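Local coordinates for protein interpain A (Prevotella intermedia, PDB 3BB7) that probably acts as a cysteine protease of the peptidase C10 family, represented here by a zymogen fragment in which the predicted nucleophile has been replaced, at residues Ile152-Gly157 and Met186-Val191; Gly136-His141 and Ala192-Tyr197; Val124-Lys129 and Tyr161-Met166; Pro250-Gly255 and Asp312-Val317; Thr88-Thr93 and Val270-Asn275. The protein carries 1 engineered substitution. All coordinates share one frame; numbering follows the deposited sequence.

How the contacts relate
Interpain A illustrates how a few long-range contacts can join two halves of one fold. Contact 5 opens first, at 88-93, and closes at 270-275, enclosing contacts 1, 2 and 3 along the chain. Within that span contact 3 runs from helix 116-128 to 161-166 and crosses both contact 2 (136-141 with 192-197) and contact 1 (152-157 with 186-191); contact 1 itself lies inside contact 2. These three gather a two-strand hairpin and helix 176-192 beside helix 116-128. Contact 4 opens at 250-255, before contact 5 has closed, and ends at 312-317, so the two cross. They share neighbouring strands of the large sheet, against which helix 116-128 packs.

Contact 1 of 5, residues Ile152-Gly157 and Met186-Val191; sequences ISADFG and MLHCGV
A single water joins Asp155 to His188, accepting the backbone N-H of Asp155 with its oxygen 2.9 Å from N and lying 3.3 Å from His188 NE2. A hydrogen bond to Tyr161 OH holds the other ring nitrogen, ND1, of this buried imidazole. Ala154 lies over one face of the ring in a CH-pi contact, CB 3.7 Å from the centroid and displaced toward CD2 and NE2. Phe156 approaches otherwise: its ring is turned 71° from the imidazole, and its CE1 edge comes 3.3 Å from His188 O. Val191 spreads its two methyls: CG1, anti to the backbone N (chi1 170°), meets Ala154 CB and Phe156 CZ, and CG2 meets Ile152 CG2. Ile152 CG2 and Leu187 CD1, 3.5 Å apart, are closer than usual for two carbons. The short strand 152-154 passes across helix segment 186-191 at -103°, their axes 7.9 Å apart at closest. It pairs with strand 138-142 in an antiparallel hairpin laid against helix 176-192; Cys189, its CB pointing away from 152-157, carries that helix on to helix 116-128, while Tyr218, at the C-terminal end of helix 208-218, stacks on Phe156.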
# COMPACT_ATOMS: atom_id res chain seq x y z
N ILE A 152 6.88 15.55 -17.06
CA ILE A 152 7.52 14.88 -15.93
C ILE A 152 8.10 13.59 -16.51
O ILE A 152 7.36 12.69 -16.90
CB ILE A 152 6.50 14.58 -14.81
CG1 ILE A 152 5.90 15.91 -14.27
CG2 ILE A 152 7.15 13.73 -13.72
CD1 ILE A 152 4.60 15.72 -13.49
N SER A 153 9.43 13.51 -16.59
CA SER A 153 10.11 12.47 -17.35
C SER A 153 11.01 11.61 -16.49
O SER A 153 11.55 12.08 -15.48
CB SER A 153 10.95 13.12 -18.45
OG SER A 153 10.10 13.87 -19.31
N ALA A 154 11.21 10.36 -16.91
CA ALA A 154 12.14 9.47 -16.27
C ALA A 154 12.98 8.77 -17.34
O ALA A 154 12.43 8.20 -18.30
CB ALA A 154 11.36 8.44 -15.50
N ASP A 155 14.30 8.84 -17.20
CA ASP A 155 15.21 8.10 -18.09
C ASP A 155 15.67 6.86 -17.34
O ASP A 155 16.75 6.82 -16.74
CB ASP A 155 16.40 8.97 -18.47
CG ASP A 155 17.34 8.27 -19.43
OD1 ASP A 155 17.07 7.09 -19.79
OD2 ASP A 155 18.37 8.91 -19.80
N PHE A 156 14.81 5.84 -17.33
CA PHE A 156 15.09 4.61 -16.57
C PHE A 156 16.39 3.95 -17.03
O PHE A 156 17.19 3.44 -16.21
CB PHE A 156 13.94 3.59 -16.69
CG PHE A 156 12.56 4.14 -16.42
CD1 PHE A 156 11.99 4.08 -15.15
CD2 PHE A 156 11.78 4.62 -17.48
CE1 PHE A 156 10.70 4.52 -14.93
CE2 PHE A 156 10.48 5.12 -17.26
CZ PHE A 156 9.94 5.06 -15.98
N GLY A 157 16.60 3.90 -18.36
CA GLY A 157 17.72 3.12 -18.91
C GLY A 157 19.07 3.70 -18.54
O GLY A 157 20.08 2.97 -18.51
N MET A 186 10.99 7.30 -6.46
CA MET A 186 9.56 7.69 -6.38
C MET A 186 9.08 8.24 -7.71
O MET A 186 8.03 7.85 -8.20
CB MET A 186 9.37 8.76 -5.32
CG MET A 186 9.49 8.26 -3.90
SD MET A 186 8.03 7.33 -3.41
CE MET A 186 8.51 6.81 -1.77
N LEU A 187 9.87 9.15 -8.31
CA LEU A 187 9.49 9.76 -9.58
C LEU A 187 9.39 8.67 -10.65
O LEU A 187 8.42 8.59 -11.39
CB LEU A 187 10.52 10.81 -9.96
CG LEU A 187 10.59 11.20 -11.44
CD1 LEU A 187 9.42 12.02 -11.70
CD2 LEU A 187 11.88 11.96 -11.72
N HIS A 188 10.38 7.79 -10.69
CA HIS A 188 10.39 6.76 -11.73
C HIS A 188 9.24 5.79 -11.56
O HIS A 188 8.60 5.40 -12.56
CB HIS A 188 11.73 6.06 -11.72
CG HIS A 188 12.83 6.88 -12.30
ND1 HIS A 188 13.90 6.32 -12.96
CD2 HIS A 188 13.00 8.23 -12.37
CE1 HIS A 188 14.71 7.29 -13.37
NE2 HIS A 188 14.17 8.45 -13.05
N CYS A 189 8.92 5.44 -10.32
CA CYS A 189 7.77 4.53 -10.08
C CYS A 189 6.47 5.19 -10.52
O CYS A 189 5.59 4.49 -11.07
CB CYS A 189 7.68 4.13 -8.61
SG CYS A 189 8.99 2.98 -8.12
N GLY A 190 6.34 6.50 -10.27
CA GLY A 190 5.12 7.20 -10.74
C GLY A 190 5.04 7.25 -12.26
O GLY A 190 3.99 6.93 -12.86
N VAL A 191 6.10 7.72 -12.92
CA VAL A 191 6.08 7.83 -14.39
C VAL A 191 5.81 6.45 -15.02
O VAL A 191 5.02 6.32 -15.96
CB VAL A 191 7.39 8.44 -14.90
CG1 VAL A 191 7.47 8.33 -16.43
CG2 VAL A 191 7.48 9.91 -14.42
O HOH W 1 15.55 10.47 -15.21

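Contact 2 of 5, residues Gly136-His141 and Ala192-Tyr197; sequences GSHTVH and ASEMQY
His138 donates from NE2 to Glu194 OE2 in a short hydrogen bond, 2.7 Å long and bent to 157° at the hydrogen. The oxygen uses its syn lone pair and stays close to the imidazole plane, although the carboxylate and ring planes are 50° apart. Glu194 reaches the ring because its chain bends at chi2 (64°), which brings CD back toward the strand. There Val140 CG1 lies 3.8 Å from Glu194 OE2, the two side chains passing in opposite directions. The second carboxylate oxygen, OE1, receives a hydrogen bond from a water that also donates to Thr139 O. The other methyl, Val140 CG2, sits at the edge of the Tyr197 ring, 3.8 Å from CE1, and a face of that ring is covered by Met195 CG, over its centre. A second water binds His141 O, Met195 O and Tyr197 N, linking strand and loop through backbone atoms. Farther out, Glu194 has positive phi as the C-prime residue of the Schellman motif that ends helix 176-192, with Met195 N bonded to Gly190 O. Strand 138-142 is held by its partner 150-154, Tyr218 lies against the His138 ring, and Met195 touches Ala118, two residues beyond the engineered Ala116. This His-carboxylate hydrogen bond joins a strand to a helix end, with no catalytic role implied; the nearby acidic group would tend to favour a protonated His138.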
# COMPACT_ATOMS: atom_id res chain seq x y z
N GLY A 136 14.82 2.08 -20.91
CA GLY A 136 14.05 3.03 -21.69
C GLY A 136 13.72 4.31 -20.95
O GLY A 136 14.38 4.68 -19.97
N SER A 137 12.71 5.04 -21.46
CA SER A 137 12.34 6.34 -20.90
C SER A 137 10.89 6.58 -21.16
O SER A 137 10.30 5.96 -22.03
CB SER A 137 13.17 7.46 -21.55
OG SER A 137 13.06 7.46 -22.96
N HIS A 138 10.31 7.49 -20.38
CA HIS A 138 8.91 7.83 -20.54
C HIS A 138 8.62 9.16 -19.90
O HIS A 138 9.32 9.59 -18.99
CB HIS A 138 8.02 6.75 -19.90
CG HIS A 138 6.55 6.89 -20.20
ND1 HIS A 138 6.04 6.90 -21.48
CD2 HIS A 138 5.48 6.94 -19.36
CE1 HIS A 138 4.72 6.98 -21.42
NE2 HIS A 138 4.36 7.00 -20.15
N THR A 139 7.55 9.80 -20.38
CA THR A 139 7.11 11.10 -19.89
C THR A 139 5.61 11.07 -19.64
O THR A 139 4.86 10.47 -20.45
CB THR A 139 7.46 12.18 -20.94
OG1 THR A 139 8.88 12.22 -21.11
CG2 THR A 139 6.98 13.57 -20.51
N VAL A 140 5.17 11.63 -18.51
CA VAL A 140 3.76 11.99 -18.33
C VAL A 140 3.67 13.51 -18.18
O VAL A 140 4.70 14.21 -18.16
CB VAL A 140 3.13 11.26 -17.14
CG1 VAL A 140 3.28 9.74 -17.29
CG2 VAL A 140 3.73 11.73 -15.80
N HIS A 141 2.45 14.05 -18.13
CA HIS A 141 2.27 15.50 -18.11
C HIS A 141 1.43 15.92 -16.94
O HIS A 141 0.60 15.14 -16.43
CB HIS A 141 1.66 15.99 -19.45
CG HIS A 141 2.60 15.81 -20.60
ND1 HIS A 141 2.67 14.64 -21.34
CD2 HIS A 141 3.58 16.62 -21.09
CE1 HIS A 141 3.63 14.75 -22.25
NE2 HIS A 141 4.19 15.94 -22.13
N ALA A 192 6.47 5.42 -14.51
CA ALA A 192 6.24 4.03 -15.00
C ALA A 192 4.79 3.59 -14.87
O ALA A 192 4.31 2.79 -15.69
CB ALA A 192 7.12 3.07 -14.28
N SER A 193 4.08 4.12 -13.87
CA SER A 193 2.70 3.75 -13.59
C SER A 193 1.70 4.66 -14.25
O SER A 193 0.50 4.57 -13.96
CB SER A 193 2.48 3.74 -12.08
OG SER A 193 3.31 2.74 -11.47
N GLU A 194 2.18 5.53 -15.15
CA GLU A 194 1.30 6.52 -15.83
C GLU A 194 0.55 7.40 -14.82
O GLU A 194 -0.65 7.70 -14.99
CB GLU A 194 0.33 5.85 -16.79
CG GLU A 194 -0.18 6.72 -17.92
CD GLU A 194 0.91 7.18 -18.88
OE1 GLU A 194 0.64 8.15 -19.63
OE2 GLU A 194 2.00 6.57 -18.89
N MET A 195 1.26 7.84 -13.79
CA MET A 195 0.66 8.63 -12.72
C MET A 195 -0.04 9.88 -13.25
O MET A 195 0.48 10.56 -14.15
CB MET A 195 1.76 9.06 -11.73
CG MET A 195 1.28 9.63 -10.38
SD MET A 195 0.29 8.47 -9.38
CE MET A 195 1.55 7.28 -8.90
N GLN A 196 -1.18 10.19 -12.64
CA GLN A 196 -1.93 11.44 -12.88
C GLN A 196 -1.62 12.27 -11.64
O GLN A 196 -2.25 12.10 -10.59
CB GLN A 196 -3.42 11.15 -13.00
CG GLN A 196 -3.71 10.34 -14.28
CD GLN A 196 -5.17 10.10 -14.52
OE1 GLN A 196 -5.56 9.00 -14.92
NE2 GLN A 196 -5.98 11.13 -14.30
N TYR A 197 -0.66 13.17 -11.76
CA TYR A 197 -0.12 13.85 -10.60
C TYR A 197 -1.05 14.94 -10.11
O TYR A 197 -1.76 15.62 -10.89
CB TYR A 197 1.24 14.45 -10.92
CG TYR A 197 2.35 13.42 -10.86
CD1 TYR A 197 2.93 12.93 -12.02
CD2 TYR A 197 2.84 12.97 -9.64
CE1 TYR A 197 3.97 11.95 -11.98
CE2 TYR A 197 3.87 12.02 -9.58
CZ TYR A 197 4.45 11.53 -10.75
OH TYR A 197 5.44 10.59 -10.67
O HOH W 2 2.28 9.74 -21.00
O HOH W 3 0.50 13.38 -14.36

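Contact 3 of 5, residues Val124-Lys129 and Tyr161-Met166; sequences VLNYFK and YDWANM. Unlike the reference sequence in segment 124-129: Val124 (reference Ala).
Trp163 lies flat beneath the backbone of Lys129, whose CA stands 4.0 Å from the centroid of the six-membered ring and 19° off its normal, a CH-pi contact over the face. The opposite face of the indole carries Tyr161 CB, toward the rim, so the ring is sandwiched between the helix end and its own loop. Trp163 CG is anti to the carbonyl carbon (chi1 -56°), beside the backbone N, and the far end of the indole meets the last helical turn: CZ3 comes 3.5 Å from Asn126 CA, and CH2 3.9 Å from Leu125 CB. Lys129 O also lies over the ring, 3.6 Å from NE1, but the indole N-H is hydrogen-bonded to Pro131 O. This is the C-terminal end of helix 116-128, which starts with the predicted nucleophile position, engineered here to Ala116, and corresponds to the central helix of the papain-like fold. Lys129, with positive phi, is where the chain leaves that helix. Beside the indole, Asn126 OD1 lies 3.2 Å from Met166 CB. The packing is looser beyond the amide: Asn126 ND2 reaches Met166 O through a water, 3.1 Å from ND2 and 2.8 Å from O. Lys129 is exposed and has two conformers, so the approach of NZ to Asn126 O is doubtful. On the outer side of the loop, Asn165 ND2 donates to Asp162 OD1 at 2.9 Å, nearly straight at 171°, bridging the short 3-10 segment 163-164; Asp162 itself centres an inverse gamma turn.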
# COMPACT_ATOMS: atom_id res chain seq x y z
N VAL A 124 8.53 -1.67 -2.27
CA VAL A 124 8.79 -3.04 -2.69
C VAL A 124 10.10 -3.15 -3.48
O VAL A 124 10.89 -4.05 -3.22
CB VAL A 124 7.59 -3.61 -3.47
CG1 VAL A 124 7.92 -5.04 -4.04
CG2 VAL A 124 6.39 -3.69 -2.54
N LEU A 125 10.36 -2.25 -4.43
CA LEU A 125 11.64 -2.30 -5.18
C LEU A 125 12.83 -2.15 -4.25
O LEU A 125 13.84 -2.86 -4.38
CB LEU A 125 11.67 -1.22 -6.25
CG LEU A 125 11.09 -1.66 -7.61
CD1 LEU A 125 9.76 -2.43 -7.51
CD2 LEU A 125 11.02 -0.53 -8.63
N ASN A 126 12.72 -1.27 -3.26
CA ASN A 126 13.81 -1.07 -2.33
C ASN A 126 14.06 -2.33 -1.48
O ASN A 126 15.18 -2.63 -1.11
CB ASN A 126 13.53 0.11 -1.40
CG ASN A 126 14.68 0.33 -0.43
OD1 ASN A 126 15.81 0.66 -0.83
ND2 ASN A 126 14.40 0.15 0.86
N TYR A 127 12.99 -3.04 -1.13
CA TYR A 127 13.15 -4.30 -0.39
C TYR A 127 14.06 -5.26 -1.17
O TYR A 127 14.96 -5.92 -0.59
CB TYR A 127 11.77 -4.91 -0.11
CG TYR A 127 11.91 -6.29 0.49
CD1 TYR A 127 12.25 -6.45 1.84
CD2 TYR A 127 11.76 -7.42 -0.30
CE1 TYR A 127 12.40 -7.72 2.40
CE2 TYR A 127 11.92 -8.74 0.25
CZ TYR A 127 12.23 -8.86 1.60
OH TYR A 127 12.43 -10.10 2.17
N PHE A 128 13.85 -5.34 -2.49
CA PHE A 128 14.67 -6.23 -3.33
C PHE A 128 15.99 -5.65 -3.79
O PHE A 128 16.86 -6.41 -4.25
CB PHE A 128 13.86 -6.62 -4.57
CG PHE A 128 12.70 -7.55 -4.25
CD1 PHE A 128 12.96 -8.85 -3.80
CD2 PHE A 128 11.40 -7.10 -4.34
CE1 PHE A 128 11.92 -9.72 -3.48
CE2 PHE A 128 10.33 -7.95 -3.99
CZ PHE A 128 10.60 -9.25 -3.58
N LYS A 129 16.15 -4.33 -3.68
CA LYS A 129 17.33 -3.63 -4.19
C LYS A 129 17.56 -3.99 -5.66
O LYS A 129 18.68 -4.35 -6.08
CB LYS A 129 18.56 -3.88 -3.32
CG LYS A 129 18.42 -3.21 -1.97
CD LYS A 129 19.39 -3.77 -0.96
CE LYS A 129 18.94 -3.35 0.43
NZ LYS A 129 17.47 -2.98 0.50
N TYR A 161 19.85 3.01 -9.88
CA TYR A 161 19.17 3.35 -8.62
C TYR A 161 20.13 3.29 -7.44
O TYR A 161 20.92 2.35 -7.30
CB TYR A 161 17.89 2.50 -8.42
CG TYR A 161 16.96 2.76 -9.56
CD1 TYR A 161 16.84 1.85 -10.59
CD2 TYR A 161 16.24 3.97 -9.64
CE1 TYR A 161 16.04 2.14 -11.71
CE2 TYR A 161 15.43 4.25 -10.72
CZ TYR A 161 15.35 3.34 -11.78
OH TYR A 161 14.58 3.65 -12.90
N ASP A 162 20.11 4.31 -6.61
CA ASP A 162 21.13 4.45 -5.56
C ASP A 162 20.67 3.75 -4.28
O ASP A 162 20.38 4.39 -3.26
CB ASP A 162 21.43 5.93 -5.34
CG ASP A 162 22.65 6.16 -4.44
OD1 ASP A 162 22.90 7.35 -4.13
OD2 ASP A 162 23.37 5.20 -4.06
N TRP A 163 20.58 2.42 -4.35
CA TRP A 163 20.07 1.62 -3.23
C TRP A 163 20.78 1.87 -1.90
O TRP A 163 20.15 1.87 -0.85
CB TRP A 163 20.11 0.12 -3.56
CG TRP A 163 19.37 -0.21 -4.83
CD1 TRP A 163 19.90 -0.63 -6.01
CD2 TRP A 163 17.97 -0.01 -5.07
NE1 TRP A 163 18.91 -0.82 -6.94
CE2 TRP A 163 17.71 -0.41 -6.40
CE3 TRP A 163 16.90 0.43 -4.28
CZ2 TRP A 163 16.42 -0.38 -6.96
CZ3 TRP A 163 15.61 0.48 -4.84
CH2 TRP A 163 15.38 0.10 -6.18
N ALA A 164 22.09 2.11 -1.97
CA ALA A 164 22.88 2.30 -0.73
C ALA A 164 22.50 3.58 0.01
O ALA A 164 22.84 3.68 1.20
CB ALA A 164 24.39 2.28 -1.04
N ASN A 165 21.83 4.53 -0.66
CA ASN A 165 21.41 5.80 -0.04
C ASN A 165 19.91 5.88 0.24
O ASN A 165 19.39 6.96 0.55
CB ASN A 165 21.88 7.00 -0.89
CG ASN A 165 23.28 7.47 -0.54
OD1 ASN A 165 23.65 7.54 0.65
ND2 ASN A 165 24.06 7.78 -1.56
N MET A 166 19.22 4.74 0.16
CA MET A 166 17.80 4.69 0.54
C MET A 166 17.65 4.46 2.04
O MET A 166 17.76 3.35 2.52
CB MET A 166 17.06 3.59 -0.22
CG MET A 166 17.27 3.56 -1.68
SD MET A 166 16.28 4.78 -2.50
CE MET A 166 16.71 4.41 -4.24
O HOH W 4 16.13 1.14 3.17

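Contact 4 of 5, residues Pro250-Gly255 and Asp312-Val317; sequences PLIYGG and DMVRGV
Ile252 with Val314, Tyr253 with Met313 and Gly254 with Asp312 pair on two antiparallel strands whose directions differ by 157°, bonded directly from Gly254 N to Asp312 O at 2.9 Å, Asp312 N to Gly254 O at 2.7 Å and Val314 N to Ile252 O at 2.9 Å, while a water 3.0 Å from Ile252 N and 2.6 Å from Val314 O replaces the fourth bond. Tyr253 and Met313 share one face, turned toward helix 234-246. The tyrosine ring lies beneath Asp312 O, 3.7 Å from Tyr253 CG, while its hydroxyl is bonded to Gln311 and Trp237. Met313 CG takes the crowded position between backbone N and carbonyl carbon (chi1 83°), with CB beside Tyr253 CD1. Its sulphur is engaged separately: Met313 SD meets Leu251 CD1 at 3.9 Å. Both strands belong to the protease part of the large antiparallel sheet, as in papain-like enzymes: 251-255 also pairs with 267-274, Gly255 bonding to the backbone of His267, the predicted proton acceptor, and 312-315 pairs with 225-228. On the reverse face Ile252 CB and Val314 CB stand 4.1 Å apart, and Ile252 goes on to helices 116-128 and 208-218. Asp312 OD2 turns aside to Thr228 OG1, and Arg315 NE forms a salt bridge with Glu225. Toward Pro250 the strands begin to separate, and a second water links the proline carbonyl to Val317 O.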
# COMPACT_ATOMS: atom_id res chain seq x y z
N PRO A 250 6.83 -9.29 -0.88
CA PRO A 250 5.83 -8.30 -0.47
C PRO A 250 5.01 -7.91 -1.68
O PRO A 250 5.52 -7.95 -2.83
CB PRO A 250 6.67 -7.12 0.01
CG PRO A 250 8.08 -7.63 0.19
CD PRO A 250 8.22 -8.82 -0.74
N LEU A 251 3.74 -7.56 -1.44
CA LEU A 251 2.77 -7.30 -2.50
C LEU A 251 2.30 -5.86 -2.57
O LEU A 251 1.89 -5.31 -1.57
CB LEU A 251 1.53 -8.19 -2.32
CG LEU A 251 1.80 -9.70 -2.35
CD1 LEU A 251 0.58 -10.47 -1.94
CD2 LEU A 251 2.20 -10.11 -3.74
N ILE A 252 2.36 -5.25 -3.76
CA ILE A 252 1.76 -3.95 -3.98
C ILE A 252 0.25 -4.18 -4.07
O ILE A 252 -0.21 -5.07 -4.83
CB ILE A 252 2.28 -3.39 -5.33
CG1 ILE A 252 3.81 -3.23 -5.27
CG2 ILE A 252 1.56 -2.08 -5.70
CD1 ILE A 252 4.47 -3.03 -6.64
N TYR A 253 -0.55 -3.45 -3.30
CA TYR A 253 -1.98 -3.74 -3.17
C TYR A 253 -2.75 -2.41 -3.15
O TYR A 253 -2.30 -1.45 -2.55
CB TYR A 253 -2.18 -4.47 -1.85
CG TYR A 253 -3.48 -5.24 -1.65
CD1 TYR A 253 -3.50 -6.63 -1.76
CD2 TYR A 253 -4.69 -4.59 -1.37
CE1 TYR A 253 -4.65 -7.36 -1.55
CE2 TYR A 253 -5.88 -5.31 -1.15
CZ TYR A 253 -5.85 -6.70 -1.25
OH TYR A 253 -7.02 -7.42 -1.02
N GLY A 254 -3.91 -2.35 -3.80
CA GLY A 254 -4.68 -1.11 -3.73
C GLY A 254 -5.73 -1.05 -4.80
O GLY A 254 -6.08 -2.06 -5.41
N GLY A 255 -6.23 0.15 -5.06
CA GLY A 255 -7.29 0.32 -6.05
C GLY A 255 -7.78 1.74 -6.11
O GLY A 255 -7.33 2.59 -5.36
N ASP A 312 -6.94 -4.57 -5.88
CA ASP A 312 -6.10 -5.10 -6.93
C ASP A 312 -4.76 -5.42 -6.29
O ASP A 312 -4.41 -4.84 -5.25
CB ASP A 312 -5.85 -4.05 -8.02
CG ASP A 312 -7.12 -3.43 -8.56
OD1 ASP A 312 -7.13 -2.19 -8.78
OD2 ASP A 312 -8.11 -4.16 -8.75
N MET A 313 -4.00 -6.33 -6.88
CA MET A 313 -2.63 -6.53 -6.43
C MET A 313 -1.73 -6.61 -7.63
O MET A 313 -2.13 -7.04 -8.72
CB MET A 313 -2.49 -7.75 -5.50
CG MET A 313 -2.34 -9.09 -6.15
SD MET A 313 -1.72 -10.47 -5.12
CE MET A 313 -3.09 -10.64 -3.97
N VAL A 314 -0.47 -6.25 -7.42
CA VAL A 314 0.56 -6.52 -8.42
C VAL A 314 1.43 -7.57 -7.78
O VAL A 314 2.03 -7.32 -6.71
CB VAL A 314 1.37 -5.28 -8.81
CG1 VAL A 314 2.45 -5.70 -9.79
CG2 VAL A 314 0.46 -4.24 -9.43
N ARG A 315 1.49 -8.75 -8.41
CA ARG A 315 2.36 -9.82 -7.96
C ARG A 315 3.43 -10.04 -9.04
O ARG A 315 3.37 -9.43 -10.13
CB ARG A 315 1.55 -11.08 -7.65
CG ARG A 315 0.93 -11.75 -8.83
CD ARG A 315 0.12 -12.99 -8.41
NE ARG A 315 -0.62 -13.47 -9.56
CZ ARG A 315 -1.32 -14.60 -9.58
NH1 ARG A 315 -1.36 -15.37 -8.50
NH2 ARG A 315 -1.99 -14.93 -10.68
N GLY A 316 4.44 -10.86 -8.75
CA GLY A 316 5.49 -11.15 -9.72
C GLY A 316 6.65 -10.18 -9.66
O GLY A 316 7.45 -10.13 -10.58
N VAL A 317 6.74 -9.38 -8.59
CA VAL A 317 7.83 -8.43 -8.42
C VAL A 317 8.81 -9.03 -7.41
O VAL A 317 8.50 -9.22 -6.21
CB VAL A 317 7.31 -7.07 -7.93
CG1 VAL A 317 8.47 -6.09 -7.72
CG2 VAL A 317 6.31 -6.48 -8.97
O HOH W 5 6.04 -9.17 -5.13
O HOH W 6 4.31 -6.65 -5.54

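Contact 5 of 5, residues Thr88-Thr93 and Val270-Asn275; sequences TLLTTT and VIDGYN
Asp272 takes two hydrogen bonds from successive backbone N-H groups of the 88-93 loop. Leu89 N donates to Asp272 O at 2.9 Å, bent to 147°, and Leu90 N to the side-chain oxygen OD1 at 3.0 Å, arriving on its anti side and above the carboxylate plane. The side chain can share this work because chi1 of 69° sets CG between its own backbone N and carbonyl carbon. The remaining oxygen, OD2, is hydrogen-bonded to Ser281 OG, which also meets Thr88 OG1, so the buried carboxylate is held from the neighbouring strand as well. These polar partners would be expected to stabilise its charge. Carbon-to-oxygen contacts fill in around the same residue: Thr88 CG2 lies 3.2 Å from OD1, Leu90 CB 3.3 Å from OD1, and Leu89 CG 3.4 Å from Asp272 O. Beside it Gly273 has no side chain, and Thr88 approaches until the two CA atoms are 4.8 Å apart. The apolar part is a single pair. Leu90 CD2 rests on Val270 CG1 at 3.7 Å, and the leucine continues to Pro250 and to Tyr127 of helix 116-128. The loop, which runs from the prodomain side of the chain toward that helix, is thus fixed to strand 267-274, whose first residue is the predicted proton acceptor His267. A histidine-bearing strand close to the nucleophile helix is a hallmark of papain-like cysteine proteases.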
# COMPACT_ATOMS: atom_id res chain seq x y z
N THR A 88 6.63 -8.99 9.30
CA THR A 88 6.87 -7.76 8.53
C THR A 88 8.24 -7.74 7.85
O THR A 88 9.26 -7.71 8.54
CB THR A 88 6.73 -6.57 9.51
OG1 THR A 88 5.46 -6.69 10.17
CG2 THR A 88 6.83 -5.20 8.78
N LEU A 89 8.23 -7.74 6.51
CA LEU A 89 9.44 -7.77 5.71
C LEU A 89 10.09 -6.41 5.46
O LEU A 89 11.33 -6.33 5.42
CB LEU A 89 9.14 -8.43 4.35
CG LEU A 89 8.82 -9.92 4.46
CD1 LEU A 89 8.31 -10.48 3.13
CD2 LEU A 89 10.05 -10.75 4.90
N LEU A 90 9.28 -5.36 5.24
CA LEU A 90 9.88 -4.07 4.92
C LEU A 90 10.47 -3.38 6.17
O LEU A 90 9.99 -3.59 7.31
CB LEU A 90 8.81 -3.14 4.33
CG LEU A 90 8.51 -3.14 2.84
CD1 LEU A 90 8.64 -4.42 2.03
CD2 LEU A 90 7.17 -2.41 2.60
N THR A 91 11.48 -2.53 5.96
CA THR A 91 12.04 -1.73 7.07
C THR A 91 11.80 -0.23 6.88
O THR A 91 12.12 0.59 7.75
CB THR A 91 13.55 -1.98 7.20
OG1 THR A 91 14.19 -1.74 5.94
CG2 THR A 91 13.79 -3.45 7.63
N THR A 92 11.23 0.14 5.72
CA THR A 92 11.05 1.53 5.39
C THR A 92 9.69 2.04 5.90
O THR A 92 8.74 1.27 6.09
CB THR A 92 11.10 1.74 3.87
OG1 THR A 92 10.21 0.80 3.23
CG2 THR A 92 12.50 1.54 3.35
N THR A 93 9.61 3.35 6.12
CA THR A 93 8.36 3.99 6.47
C THR A 93 8.16 5.20 5.57
O THR A 93 8.10 6.34 6.02
CB THR A 93 8.32 4.40 7.96
OG1 THR A 93 9.54 5.06 8.32
CG2 THR A 93 8.13 3.16 8.83
N VAL A 270 1.49 -1.70 0.88
CA VAL A 270 2.23 -2.94 0.72
C VAL A 270 1.78 -3.95 1.77
O VAL A 270 1.67 -3.61 2.96
CB VAL A 270 3.77 -2.73 0.82
CG1 VAL A 270 4.52 -4.05 0.60
CG2 VAL A 270 4.20 -1.66 -0.17
N ILE A 271 1.51 -5.18 1.32
CA ILE A 271 1.36 -6.30 2.29
C ILE A 271 2.71 -6.95 2.39
O ILE A 271 3.25 -7.47 1.40
CB ILE A 271 0.30 -7.34 1.85
CG1 ILE A 271 -1.10 -6.69 1.82
CG2 ILE A 271 0.37 -8.62 2.76
CD1 ILE A 271 -2.14 -7.59 1.17
N ASP A 272 3.25 -6.96 3.60
CA ASP A 272 4.59 -7.46 3.79
C ASP A 272 4.72 -8.51 4.87
O ASP A 272 5.81 -8.76 5.39
CB ASP A 272 5.59 -6.31 3.99
CG ASP A 272 5.41 -5.58 5.29
OD1 ASP A 272 6.36 -4.85 5.66
OD2 ASP A 272 4.35 -5.73 5.96
N GLY A 273 3.62 -9.20 5.16
CA GLY A 273 3.68 -10.33 6.11
C GLY A 273 2.26 -10.76 6.46
O GLY A 273 1.28 -10.16 5.98
N TYR A 274 2.16 -11.74 7.34
CA TYR A 274 0.87 -12.17 7.88
C TYR A 274 1.12 -12.91 9.17
O TYR A 274 2.23 -13.41 9.39
CB TYR A 274 0.09 -13.05 6.91
CG TYR A 274 0.75 -14.34 6.47
CD1 TYR A 274 1.47 -14.42 5.28
CD2 TYR A 274 0.64 -15.51 7.24
CE1 TYR A 274 2.06 -15.60 4.89
CE2 TYR A 274 1.23 -16.69 6.84
CZ TYR A 274 1.91 -16.74 5.65
OH TYR A 274 2.49 -17.91 5.24
N ASN A 275 0.10 -12.95 10.01
CA ASN A 275 0.23 -13.69 11.27
C ASN A 275 -0.56 -14.99 11.22
O ASN A 275 -1.20 -15.32 10.21
CB ASN A 275 -0.08 -12.80 12.51
CG ASN A 275 -1.54 -12.41 12.66
OD1 ASN A 275 -2.43 -12.95 11.99
ND2 ASN A 275 -1.81 -11.45 13.55